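Local coordinates for protein beta-L-arabinobiosidase (Bacteroides thetaiotaomicron, PDB 5MQR) that probably hydrolyses glycosidic linkages in complex plant pectin, as a gut bacterial glycosidase combining a sialidase-like propeller with a second glycoside hydrolase domain, at residues R190-K193 / S197-P200. Sequence-based numbering, arbitrary orientation.
Sequences REIK and SFGP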
loop_
_atom_site.group_PDB
_atom_site.type_symbol
_atom_site.label_atom_id
_atom_site.label_comp_id
_atom_site.label_asym_id
_atom_site.label_seq_id
_atom_site.Cartn_x
_atom_site.Cartn_y
_atom_site.Cartn_z
ATOM N N ARG A 190 34.543 10.875 24.407
ATOM C CA ARG A 190 34.873 12.266 24.103
ATOM C C ARG A 190 33.690 12.972 23.460
ATOM O O ARG A 190 32.857 12.337 22.825
ATOM C CB ARG A 190 36.111 12.353 23.209
ATOM C CG ARG A 190 35.885 12.053 21.739
ATOM C CD ARG A 190 37.210 11.794 21.025
ATOM N NE ARG A 190 38.164 12.877 21.249
ATOM C CZ ARG A 190 39.373 12.947 20.709
ATOM N NH1 ARG A 190 39.826 12.003 19.891
ATOM N NH2 ARG A 190 40.134 13.982 20.991
ATOM N N GLU A 191 33.624 14.284 23.640
ATOM C CA GLU A 191 32.544 15.059 23.088
ATOM C C GLU A 191 32.823 15.335 21.623
ATOM O O GLU A 191 33.961 15.603 21.248
ATOM C CB GLU A 191 32.387 16.376 23.835
ATOM C CG GLU A 191 31.190 17.175 23.312
ATOM C CD GLU A 191 30.704 18.241 24.265
ATOM O OE1 GLU A 191 31.320 18.423 25.342
ATOM O OE2 GLU A 191 29.701 18.899 23.933
ATOM N N ILE A 192 31.783 15.246 20.808
ATOM C CA ILE A 192 31.807 15.786 19.462
ATOM C C ILE A 192 31.080 17.151 19.450
ATOM O O ILE A 192 29.931 17.267 19.873
ATOM C CB ILE A 192 31.182 14.811 18.458
ATOM C CG1 ILE A 192 32.023 13.524 18.374
ATOM C CG2 ILE A 192 31.067 15.468 17.078
ATOM C CD1 ILE A 192 31.237 12.330 17.866
ATOM N N LYS A 193 31.768 18.178 18.964
ATOM C CA LYS A 193 31.242 19.555 18.987
ATOM C C LYS A 193 30.584 19.959 17.674
ATOM O O LYS A 193 30.796 19.318 16.644
ATOM C CB LYS A 193 32.345 20.521 19.426
ATOM C CG LYS A 193 32.508 20.532 20.946
ATOM C CD LYS A 193 33.956 20.615 21.403
ATOM C CE LYS A 193 34.077 21.480 22.661
ATOM N NZ LYS A 193 35.490 21.631 23.116
ATOM N N SER A 197 35.090 19.703 15.611
ATOM C CA SER A 197 36.204 19.344 16.512
ATOM C C SER A 197 35.775 18.341 17.603
ATOM O O SER A 197 34.585 18.153 17.882
ATOM C CB SER A 197 36.861 20.596 17.132
ATOM O OG SER A 197 36.026 21.210 18.082
ATOM N N PHE A 198 36.772 17.700 18.190
ATOM C CA PHE A 198 36.595 16.806 19.329
ATOM C C PHE A 198 37.122 17.429 20.620
ATOM O O PHE A 198 38.107 18.181 20.627
ATOM C CB PHE A 198 37.343 15.490 19.107
ATOM C CG PHE A 198 37.035 14.791 17.806
ATOM C CD1 PHE A 198 35.787 14.871 17.206
ATOM C CD2 PHE A 198 38.008 13.994 17.212
ATOM C CE1 PHE A 198 35.534 14.215 16.022
ATOM C CE2 PHE A 198 37.756 13.319 16.043
ATOM C CZ PHE A 198 36.517 13.426 15.445
ATOM N N GLY A 199 36.475 17.085 21.728
ATOM C CA GLY A 199 37.007 17.375 23.051
ATOM C C GLY A 199 38.032 16.342 23.471
ATOM O O GLY A 199 38.318 15.397 22.717
ATOM N N PRO A 200 38.606 16.509 24.682
ATOM C CA PRO A 200 39.618 15.529 25.067
ATOM C C PRO A 200 39.016 14.164 25.388
ATOM O O PRO A 200 37.814 14.050 25.647
ATOM C CB PRO A 200 40.316 16.162 26.285
ATOM C CG PRO A 200 39.869 17.600 26.322
ATOM C CD PRO A 200 38.541 17.646 25.623
HETATM O O HOH W 1 35.602 15.389 25.317
#
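R190 takes hold of the carbonyl oxygen of G199 side-on: NE and NH2 both donate to G199 O, each at 2.9 Å, and the oxygen lies in the guanidinium plane. One face of that guanidinium rests on the CB of F198, 3.5 Å from R190 NE, while the phenyl ring is turned 47° from it. A bend at chi3 (-53°) swings the head over to the turn. The backbones pair alongside: G199 N donates almost straight to E191 O at 3.0 Å, and K193 N to S197 O at 3.0 Å. Between these bonds I192 bridges F198, and their side chains run alongside each other, I192 CG1 to F198 CD1 at 4.2 Å. The two segments run roughly antiparallel across the tight loop joining strand 186-192 to strand 202-206, an edge strand of a four-stranded antiparallel sheet, consistent with one blade of the N-terminal beta propeller. Further along, a water accepts from E191 N and donates to P200 O. R190 NH1 also reaches V122 O, tying the turn to strand 120-123 of the neighbouring sheet, and R162 salt-bridges E191. A leucine replacing R190 would probably leave G199 O without its two side-chain donors and V122 O without this one.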